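Local coordinates for CRISPR-associated endonuclease/helicase Cas3 (Thermus thermophilus HB8, PDB 3SK9), which cuts single-stranded DNA through its metal-dependent HD nuclease domain, the part described here, as the nuclease-helicase of a CRISPR antiviral defence system, at residues A[29-34]-A[175-180]; A[179-184]-A[229-234]; A[69-74]-A[200-205]; A[78-83]-A[111-116]. All coordinates share one frame; numbering follows the deposited sequence.

Contact 1: A[29-34]-A[175-180]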
# COMPACT_ATOMS: atom_id res chain seq x y z
N HIS A 29 4.64 7.68 -4.48
CA HIS A 29 3.65 6.72 -4.93
C HIS A 29 3.01 6.03 -3.73
O HIS A 29 1.81 5.79 -3.71
CB HIS A 29 4.29 5.68 -5.85
CG HIS A 29 3.31 4.66 -6.32
ND1 HIS A 29 2.26 4.96 -7.16
CD2 HIS A 29 3.19 3.33 -6.04
CE1 HIS A 29 1.54 3.87 -7.38
NE2 HIS A 29 2.09 2.87 -6.72
N MET A 30 3.80 5.70 -2.72
CA MET A 30 3.24 5.01 -1.53
C MET A 30 2.27 5.93 -0.77
O MET A 30 1.19 5.51 -0.32
CB MET A 30 4.37 4.52 -0.58
CG MET A 30 5.23 3.32 -1.12
SD MET A 30 6.78 3.15 -0.11
CE MET A 30 6.10 2.66 1.46
N LEU A 31 2.62 7.20 -0.65
CA LEU A 31 1.73 8.11 0.06
C LEU A 31 0.47 8.41 -0.76
O LEU A 31 -0.65 8.56 -0.18
CB LEU A 31 2.46 9.40 0.42
CG LEU A 31 3.55 9.30 1.48
CD1 LEU A 31 4.35 10.63 1.53
CD2 LEU A 31 2.96 8.96 2.85
N ASP A 32 0.61 8.46 -2.08
CA ASP A 32 -0.57 8.66 -2.95
C ASP A 32 -1.55 7.48 -2.78
O ASP A 32 -2.77 7.68 -2.77
CB ASP A 32 -0.18 8.70 -4.44
CG ASP A 32 0.59 9.99 -4.81
OD1 ASP A 32 0.56 10.92 -4.00
OD2 ASP A 32 1.19 10.01 -5.90
N THR A 33 -0.98 6.28 -2.74
CA THR A 33 -1.78 5.04 -2.61
C THR A 33 -2.51 5.06 -1.27
O THR A 33 -3.69 4.74 -1.17
CB THR A 33 -0.86 3.77 -2.72
OG1 THR A 33 -0.25 3.77 -4.02
CG2 THR A 33 -1.70 2.46 -2.55
N ALA A 34 -1.80 5.40 -0.21
CA ALA A 34 -2.45 5.54 1.11
C ALA A 34 -3.54 6.61 1.11
O ALA A 34 -4.58 6.44 1.76
CB ALA A 34 -1.40 5.89 2.20
N GLU A 175 8.20 3.27 8.02
CA GLU A 175 8.01 4.16 9.14
C GLU A 175 7.50 5.52 8.65
O GLU A 175 6.63 6.13 9.27
CB GLU A 175 9.35 4.27 9.91
CG GLU A 175 9.25 4.83 11.27
CD GLU A 175 8.37 4.02 12.20
OE1 GLU A 175 8.34 2.76 12.11
OE2 GLU A 175 7.69 4.68 13.02
N GLU A 176 7.99 6.01 7.52
CA GLU A 176 7.53 7.31 7.02
C GLU A 176 6.02 7.34 6.67
O GLU A 176 5.36 8.33 6.90
CB GLU A 176 8.37 7.72 5.82
CG GLU A 176 8.13 9.10 5.29
CD GLU A 176 8.82 10.21 6.10
OE1 GLU A 176 9.44 9.94 7.15
OE2 GLU A 176 8.73 11.38 5.70
N VAL A 177 5.53 6.29 6.04
CA VAL A 177 4.12 6.18 5.70
C VAL A 177 3.29 6.07 6.97
O VAL A 177 2.36 6.82 7.14
CB VAL A 177 3.89 4.96 4.80
CG1 VAL A 177 2.38 4.74 4.56
CG2 VAL A 177 4.63 5.19 3.44
N PHE A 178 3.64 5.14 7.87
CA PHE A 178 2.85 5.00 9.12
C PHE A 178 2.81 6.29 9.92
O PHE A 178 1.76 6.71 10.44
CB PHE A 178 3.41 3.87 9.99
CG PHE A 178 2.85 2.53 9.62
CD1 PHE A 178 1.97 1.88 10.46
CD2 PHE A 178 3.11 1.97 8.39
CE1 PHE A 178 1.41 0.66 10.11
CE2 PHE A 178 2.55 0.73 8.02
CZ PHE A 178 1.72 0.08 8.88
N ARG A 179 3.95 6.96 10.00
CA ARG A 179 4.00 8.23 10.72
C ARG A 179 3.16 9.34 10.07
O ARG A 179 2.43 10.05 10.74
CB ARG A 179 5.44 8.69 10.88
CG ARG A 179 5.57 10.00 11.67
CD ARG A 179 7.04 10.31 12.00
NE ARG A 179 7.93 10.09 10.86
CZ ARG A 179 8.78 9.06 10.77
NH1 ARG A 179 8.86 8.17 11.75
NH2 ARG A 179 9.56 8.93 9.72
N ARG A 180 3.27 9.48 8.75
CA ARG A 180 2.48 10.47 8.01
C ARG A 180 0.95 10.26 8.13
O ARG A 180 0.22 11.24 8.17
CB ARG A 180 2.81 10.48 6.50
CG ARG A 180 4.18 10.80 6.13
CD ARG A 180 4.35 12.26 6.17
NE ARG A 180 5.65 12.41 5.61
CZ ARG A 180 5.97 12.90 4.42
NH1 ARG A 180 5.14 13.57 3.61
NH2 ARG A 180 7.23 12.79 4.12
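With CG anti to its carbonyl carbon (chi1 -70°) and the chain bent only at the last torsion (chi3 67°), Met-30 swings its methyl CE onto Val-177, where it lies 3.5 Å from CG2. Val-177 offers that branch because CG2 stands anti to its own carbonyl carbon while CG1 is anti to the backbone N; the two side chains cross at about a right angle. One residue on, Leu-31 spans Val-177 and Arg-180. Its CD2 settles 4.1 Å from Val-177 CA and also touches CB of Arg-180, and its CD1 lies over one face of the Arg-180 guanidinium, toward the rim, 3.7 Å from NH1. The arginine chain is bent, and its flat group meets Glu-176 of the same helix, 165-181. There NH2 gives a nearly straight 2.6 Å hydrogen bond to Glu-176 OE2, in the guanidinium plane and on the anti lone pair of the carboxylate. The other oxygen, OE1, takes a 2.8 Å bond from Arg-179 NH2, and Pro-225 O is a further acceptor for Arg-180 NH2. The axes of the two short segments approach to 10.3 Å and cross at -36°. His-29, a metal-binding residue on the same helix as Met-30, takes no part in this contact; its NE2 is hydrogen-bonded to Asp-210 OD1. Across the helices the union is therefore one of packing: a leucine methyl lies over the guanidinium face while the edge of that group pairs with Glu-176, which probably offsets the charge of Arg-180.

Contact 2: A[179-184]-A[229-234]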
# COMPACT_ATOMS: atom_id res chain seq x y z
N ARG A 179 3.95 6.96 10.00
CA ARG A 179 4.00 8.23 10.72
C ARG A 179 3.16 9.34 10.07
O ARG A 179 2.43 10.05 10.74
CB ARG A 179 5.44 8.69 10.88
CG ARG A 179 5.57 10.00 11.67
CD ARG A 179 7.04 10.31 12.00
NE ARG A 179 7.93 10.09 10.86
CZ ARG A 179 8.78 9.06 10.77
NH1 ARG A 179 8.86 8.17 11.75
NH2 ARG A 179 9.56 8.93 9.72
N ARG A 180 3.27 9.48 8.75
CA ARG A 180 2.48 10.47 8.01
C ARG A 180 0.95 10.26 8.13
O ARG A 180 0.22 11.24 8.17
CB ARG A 180 2.81 10.48 6.50
CG ARG A 180 4.18 10.80 6.13
CD ARG A 180 4.35 12.26 6.17
NE ARG A 180 5.65 12.41 5.61
CZ ARG A 180 5.97 12.90 4.42
NH1 ARG A 180 5.14 13.57 3.61
NH2 ARG A 180 7.23 12.79 4.12
N LEU A 181 0.51 9.01 8.13
CA LEU A 181 -0.92 8.66 8.21
C LEU A 181 -1.45 8.64 9.63
O LEU A 181 -2.67 8.59 9.84
CB LEU A 181 -1.17 7.26 7.64
CG LEU A 181 -1.44 7.22 6.13
CD1 LEU A 181 -2.83 7.73 5.77
CD2 LEU A 181 -0.37 7.99 5.36
N GLY A 182 -0.55 8.66 10.60
CA GLY A 182 -0.95 8.63 12.01
C GLY A 182 -1.57 7.29 12.36
O GLY A 182 -2.46 7.22 13.20
N ALA A 183 -1.08 6.22 11.72
CA ALA A 183 -1.62 4.87 11.90
C ALA A 183 -1.26 4.28 13.25
O ALA A 183 -0.09 4.21 13.57
CB ALA A 183 -1.09 3.98 10.79
N PRO A 184 -2.26 3.80 14.01
CA PRO A 184 -2.03 3.02 15.23
C PRO A 184 -1.87 1.50 14.92
O PRO A 184 -2.41 1.03 13.94
CB PRO A 184 -3.32 3.23 16.00
CG PRO A 184 -4.39 3.25 14.85
CD PRO A 184 -3.70 3.94 13.69
N ASP A 229 3.26 19.54 3.23
CA ASP A 229 1.92 19.63 2.68
C ASP A 229 1.59 18.50 1.71
O ASP A 229 0.50 18.49 1.12
CB ASP A 229 1.68 21.00 2.01
CG ASP A 229 2.71 21.32 0.92
OD1 ASP A 229 3.49 20.42 0.50
OD2 ASP A 229 2.72 22.49 0.47
N TYR A 230 2.50 17.53 1.53
CA TYR A 230 2.30 16.51 0.48
C TYR A 230 1.00 15.74 0.68
O TYR A 230 0.23 15.52 -0.26
CB TYR A 230 3.45 15.48 0.45
CG TYR A 230 3.35 14.54 -0.74
CD1 TYR A 230 4.01 14.84 -1.94
CD2 TYR A 230 2.61 13.36 -0.67
CE1 TYR A 230 3.93 14.00 -3.04
CE2 TYR A 230 2.51 12.51 -1.77
CZ TYR A 230 3.20 12.83 -2.95
OH TYR A 230 3.11 12.02 -4.04
N LEU A 231 0.78 15.27 1.89
CA LEU A 231 -0.39 14.41 2.10
C LEU A 231 -1.71 15.18 1.89
O LEU A 231 -2.61 14.66 1.29
CB LEU A 231 -0.31 13.71 3.48
CG LEU A 231 -1.36 12.63 3.78
CD1 LEU A 231 -1.31 11.45 2.77
CD2 LEU A 231 -1.15 12.14 5.19
N LYS A 232 -1.82 16.44 2.31
CA LYS A 232 -3.04 17.23 2.07
C LYS A 232 -3.33 17.37 0.60
O LYS A 232 -4.48 17.25 0.18
CB LYS A 232 -2.96 18.65 2.68
CG LYS A 232 -2.93 18.67 4.19
CD LYS A 232 -2.99 20.11 4.71
CE LYS A 232 -2.22 20.27 6.03
NZ LYS A 232 -0.74 20.12 5.83
N GLU A 233 -2.28 17.60 -0.19
CA GLU A 233 -2.43 17.71 -1.63
C GLU A 233 -2.77 16.34 -2.25
O GLU A 233 -3.60 16.28 -3.15
CB GLU A 233 -1.16 18.27 -2.29
CG GLU A 233 -1.26 18.43 -3.79
CD GLU A 233 -2.40 19.38 -4.18
OE1 GLU A 233 -2.82 20.21 -3.32
OE2 GLU A 233 -2.89 19.30 -5.33
N ALA A 234 -2.12 15.27 -1.81
CA ALA A 234 -2.49 13.92 -2.28
C ALA A 234 -3.96 13.55 -1.94
O ALA A 234 -4.64 12.90 -2.72
CB ALA A 234 -1.49 12.86 -1.71
O HOH W 1 2.64 15.34 4.18
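Leu-231 reaches the C-terminal end of helix 165-181 with CD2, which packs 3.4 Å from Arg-180 O and 4.2 Å from CD2 of Leu-181. This is the close part of the contact: CG stands anti to the backbone N (chi1 -172°), extending the leucine toward the last helical turn, where one methyl meets both the carbonyl and the neighbouring leucine. The other part is looser. The guanidinium of Arg-180 has Tyr-230 CB at its edge, 4.1 Å from NH1, with the tyrosine ring plane turned 84° from the guanidinium, and a water bridges the remaining distance. It accepts from Arg-180 NH1 at 3.1 Å and from Leu-231 N at 3.0 Å, thus serving a backbone N-H in the first turn of helix 230-246. The strongest partner of the arginine remains Glu-176, and Tyr-230 sends its hydroxyl away to Asp-32. Beyond Leu-181 the chain leaves the interface through a Schellman motif, with Gly-182 at positive phi as the C-prime residue. The end of helix 165-181 thus lies against the start of helix 230-246, while helix 26-43 touches Arg-180 and Tyr-230 through Leu-31 and helix 60-71 meets Leu-181 through Ala-68.

Contact 3: A[69-74]-A[200-205]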
# COMPACT_ATOMS: atom_id res chain seq x y z
N ALA A 69 -2.53 3.04 5.67
CA ALA A 69 -1.06 2.96 5.75
C ALA A 69 -0.57 1.59 5.24
O ALA A 69 0.43 1.50 4.51
CB ALA A 69 -0.63 3.12 7.19
N LEU A 70 -1.28 0.54 5.60
CA LEU A 70 -0.89 -0.80 5.14
C LEU A 70 -0.94 -0.83 3.62
O LEU A 70 -0.06 -1.36 2.95
CB LEU A 70 -1.88 -1.84 5.66
CG LEU A 70 -1.70 -2.52 7.00
CD1 LEU A 70 -2.92 -3.47 7.22
CD2 LEU A 70 -0.34 -3.28 7.06
N VAL A 71 -2.05 -0.34 3.07
CA VAL A 71 -2.26 -0.37 1.62
C VAL A 71 -1.18 0.48 0.92
O VAL A 71 -0.77 0.20 -0.24
CB VAL A 71 -3.66 0.18 1.34
CG1 VAL A 71 -3.80 0.67 -0.07
CG2 VAL A 71 -4.72 -0.96 1.71
N GLY A 72 -0.74 1.52 1.60
CA GLY A 72 0.36 2.32 1.03
C GLY A 72 1.64 1.51 0.78
O GLY A 72 2.54 1.96 0.05
N LEU A 73 1.76 0.33 1.39
CA LEU A 73 3.02 -0.43 1.28
C LEU A 73 2.96 -1.42 0.12
O LEU A 73 3.90 -2.20 -0.05
CB LEU A 73 3.31 -1.20 2.56
CG LEU A 73 3.27 -0.32 3.83
CD1 LEU A 73 3.30 -1.23 5.02
CD2 LEU A 73 4.43 0.65 3.83
N HIS A 74 1.89 -1.40 -0.67
CA HIS A 74 1.73 -2.35 -1.80
C HIS A 74 2.99 -2.43 -2.68
O HIS A 74 3.35 -3.51 -3.13
CB HIS A 74 0.51 -1.90 -2.64
CG HIS A 74 0.11 -2.79 -3.79
ND1 HIS A 74 0.59 -2.61 -5.07
CD2 HIS A 74 -0.78 -3.81 -3.87
CE1 HIS A 74 0.00 -3.46 -5.89
NE2 HIS A 74 -0.82 -4.22 -5.18
N LEU A 200 -8.77 -10.09 3.27
CA LEU A 200 -9.26 -9.97 1.88
C LEU A 200 -9.77 -8.51 1.65
O LEU A 200 -9.68 -7.98 0.53
CB LEU A 200 -10.38 -10.99 1.64
CG LEU A 200 -9.82 -12.46 1.60
CD1 LEU A 200 -10.97 -13.53 1.75
CD2 LEU A 200 -8.97 -12.66 0.31
N ARG A 201 -10.37 -7.91 2.68
CA ARG A 201 -10.80 -6.51 2.54
C ARG A 201 -9.59 -5.63 2.22
O ARG A 201 -9.68 -4.73 1.37
CB ARG A 201 -11.55 -6.01 3.80
CG ARG A 201 -13.05 -6.25 3.71
CD ARG A 201 -13.80 -5.65 4.93
NE ARG A 201 -13.76 -6.47 6.14
CZ ARG A 201 -14.51 -7.56 6.31
NH1 ARG A 201 -15.33 -7.95 5.34
NH2 ARG A 201 -14.48 -8.23 7.44
N VAL A 202 -8.46 -5.85 2.90
CA VAL A 202 -7.26 -5.06 2.62
C VAL A 202 -6.70 -5.36 1.22
O VAL A 202 -6.21 -4.45 0.51
CB VAL A 202 -6.19 -5.30 3.70
CG1 VAL A 202 -4.79 -4.79 3.25
CG2 VAL A 202 -6.65 -4.67 5.05
N MET A 203 -6.72 -6.65 0.85
CA MET A 203 -6.28 -7.05 -0.48
C MET A 203 -6.98 -6.28 -1.59
O MET A 203 -6.32 -5.72 -2.46
CB MET A 203 -6.55 -8.56 -0.66
CG MET A 203 -5.98 -9.16 -1.95
SD MET A 203 -7.03 -8.86 -3.40
CE MET A 203 -8.50 -9.78 -2.92
N ALA A 204 -8.32 -6.30 -1.56
CA ALA A 204 -9.11 -5.65 -2.62
C ALA A 204 -8.88 -4.13 -2.58
O ALA A 204 -8.80 -3.46 -3.62
CB ALA A 204 -10.61 -5.99 -2.41
N LEU A 205 -8.78 -3.58 -1.37
CA LEU A 205 -8.60 -2.12 -1.25
C LEU A 205 -7.26 -1.73 -1.85
O LEU A 205 -7.17 -0.73 -2.57
CB LEU A 205 -8.64 -1.69 0.22
CG LEU A 205 -8.45 -0.18 0.49
CD1 LEU A 205 -9.56 0.63 -0.14
CD2 LEU A 205 -8.39 0.04 2.06
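Val-71 carries this contact with a single methyl: CG2 lies 3.8 Å from Leu-205 CD2. The same methyl is 4.1 Å from Val-202 CG1 and also rests against Val-202 O. Its chi1 of 159° places CG2 anti to the carbonyl carbon, beside the backbone N, and that branch enters between two residues one turn apart on helix 196-213. Val-202 has nearly the same torsion (165°) but uses its branches differently: CG1, anti to the backbone N, faces Val-71, while CG2 turns to Leu-70, whose CD1 is a looser neighbour at 4.5 Å. In Leu-205 the extended first torsion, with CG anti to the backbone N, and a chi2 of 63° bring CD2 onto the valine, and these two side chains cross at about a right angle. Val-71 also touches Thr-33 and Ala-37, so its side chain packs on both helix 196-213 and helix 26-43. The type I turn from Val-71 to His-74 follows directly, closed by a 3.1 Å bond from His-74 N to Val-71 O. His-74 and Asp-210, both metal ligands, thus extend from the two partners, and the side chain of Asp-210 lies about 6 Å from that of Val-71. The side-chain contacts of this joint are all aliphatic; the interaction is one of dispersion and burial.

Contact 4: A[78-83]-A[111-116]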
# COMPACT_ATOMS: atom_id res chain seq x y z
N LYS A 78 9.42 -2.55 -4.64
CA LYS A 78 10.27 -1.80 -5.60
C LYS A 78 11.53 -1.22 -4.98
O LYS A 78 12.43 -0.76 -5.69
CB LYS A 78 9.47 -0.68 -6.28
CG LYS A 78 8.45 -1.23 -7.27
CD LYS A 78 7.86 -0.12 -8.12
CE LYS A 78 6.70 -0.61 -8.97
NZ LYS A 78 5.70 0.48 -9.16
N ALA A 79 11.59 -1.26 -3.65
CA ALA A 79 12.73 -0.73 -2.91
C ALA A 79 13.83 -1.79 -2.84
O ALA A 79 14.21 -2.25 -1.77
CB ALA A 79 12.32 -0.32 -1.51
N SER A 80 14.36 -2.10 -4.02
CA SER A 80 15.39 -3.11 -4.21
C SER A 80 16.16 -2.76 -5.50
O SER A 80 15.58 -2.22 -6.43
CB SER A 80 14.69 -4.46 -4.37
OG SER A 80 15.63 -5.44 -4.84
N PRO A 81 17.45 -3.11 -5.59
CA PRO A 81 18.22 -2.71 -6.78
C PRO A 81 17.63 -3.32 -8.06
O PRO A 81 17.73 -2.73 -9.12
CB PRO A 81 19.63 -3.29 -6.55
CG PRO A 81 19.72 -3.66 -5.12
CD PRO A 81 18.29 -3.72 -4.54
N VAL A 82 17.03 -4.50 -7.95
CA VAL A 82 16.39 -5.17 -9.06
C VAL A 82 15.39 -4.27 -9.84
O VAL A 82 15.26 -4.37 -11.06
CB VAL A 82 15.63 -6.41 -8.53
CG1 VAL A 82 14.65 -6.91 -9.54
CG2 VAL A 82 16.62 -7.50 -8.14
N PHE A 83 14.70 -3.39 -9.14
CA PHE A 83 13.70 -2.51 -9.78
C PHE A 83 14.14 -1.03 -9.94
O PHE A 83 13.31 -0.17 -10.23
CB PHE A 83 12.38 -2.57 -8.99
CG PHE A 83 11.87 -3.98 -8.80
CD1 PHE A 83 12.04 -4.63 -7.59
CD2 PHE A 83 11.28 -4.66 -9.86
CE1 PHE A 83 11.60 -5.93 -7.43
CE2 PHE A 83 10.85 -5.97 -9.72
CZ PHE A 83 11.01 -6.61 -8.51
N GLY A 111 5.80 -7.60 -6.47
CA GLY A 111 4.90 -7.98 -5.38
C GLY A 111 5.39 -9.15 -4.54
O GLY A 111 5.06 -9.25 -3.33
N VAL A 112 6.24 -9.99 -5.13
CA VAL A 112 6.88 -11.08 -4.39
C VAL A 112 7.81 -10.47 -3.35
O VAL A 112 7.84 -10.90 -2.17
CB VAL A 112 7.69 -12.01 -5.31
CG1 VAL A 112 8.45 -13.05 -4.52
CG2 VAL A 112 6.78 -12.69 -6.34
N PHE A 113 8.58 -9.46 -3.76
CA PHE A 113 9.42 -8.73 -2.78
C PHE A 113 8.56 -8.03 -1.75
O PHE A 113 8.90 -8.02 -0.55
CB PHE A 113 10.33 -7.73 -3.45
CG PHE A 113 11.45 -8.38 -4.26
CD1 PHE A 113 12.69 -8.59 -3.69
CD2 PHE A 113 11.22 -8.77 -5.56
CE1 PHE A 113 13.72 -9.16 -4.45
CE2 PHE A 113 12.25 -9.34 -6.31
CZ PHE A 113 13.48 -9.54 -5.76
N THR A 114 7.43 -7.46 -2.15
CA THR A 114 6.60 -6.79 -1.14
C THR A 114 6.21 -7.84 -0.10
O THR A 114 6.27 -7.58 1.12
CB THR A 114 5.32 -6.18 -1.78
OG1 THR A 114 5.69 -5.14 -2.67
CG2 THR A 114 4.34 -5.63 -0.66
N GLU A 115 5.78 -9.01 -0.55
CA GLU A 115 5.35 -10.02 0.42
C GLU A 115 6.51 -10.41 1.38
O GLU A 115 6.32 -10.48 2.59
CB GLU A 115 4.74 -11.24 -0.28
CG GLU A 115 4.41 -12.41 0.70
CD GLU A 115 3.86 -13.63 0.01
OE1 GLU A 115 3.71 -13.60 -1.23
OE2 GLU A 115 3.57 -14.63 0.71
N LEU A 116 7.70 -10.69 0.84
CA LEU A 116 8.83 -11.07 1.70
C LEU A 116 9.19 -9.96 2.69
O LEU A 116 9.48 -10.26 3.83
CB LEU A 116 10.06 -11.41 0.88
CG LEU A 116 9.90 -12.69 0.05
CD1 LEU A 116 11.12 -12.84 -0.88
CD2 LEU A 116 9.76 -13.84 0.99
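Phe-83 directs its ring edge at Phe-113 across the interface between the 78-83 loop and helix 110-124. Along the helix, Phe-113, one turn in, does nearly all the touching. Its CG stands anti to the carbonyl carbon (chi1 -70°), which carries the ring out toward the loop, and there CD2 lies 3.4 Å from Phe-83 CE1. The pair is an offset edge-to-face stack: the ring planes are 87° apart, the centroids 5.3 Å, and the edge of Phe-83 is turned to the face of Phe-113. Farther round the same ring, Ser-80 OG approaches CE1 at 4.2 Å and Val-82 CG2 reaches CZ at 4.4 Å, while Val-82 CG1 sits over the centre of the Phe-83 ring and backs it from within the loop. Thr-114 comes next and ties the helix to the metal-site loop by another route, its OG1 hydrogen-bonded to Gly-77 N and His-74 O. Glu-115 takes no part and is hydrogen-bonded through OE1 to Ala-147 N. An offset edge-to-face pair thus packs the loop against the helix. This loop is the one that follows the His-Asp pair, His-74 and Asp-75, from which HD domains take their name, and Lys-78, at the start of segment 78-83, is salt-bridged to the metal ligand Asp-75.

From the N terminus, helix 26-43 supplies the first half of contact 1, which is completed only 141 residues later on helix 165-181. Within that span, helix 60-71 and its following turn begin contact 3, and the short loop closed by contact 4 (78-83 with 111-116) is nested inside both contact 1 and contact 3. Contact 3 closes on helix 196-213, after contact 1, so the two cross. Contact 2 starts where contact 1 ends, sharing Arg-179 and Arg-180, and crosses contact 3 before closing on helix 230-246. Packing joins them further: Met-30 and Thr-33 lie on residues 71-73 between contacts 1 and 3, and Ala-183 on Ala-69 between contacts 2 and 3.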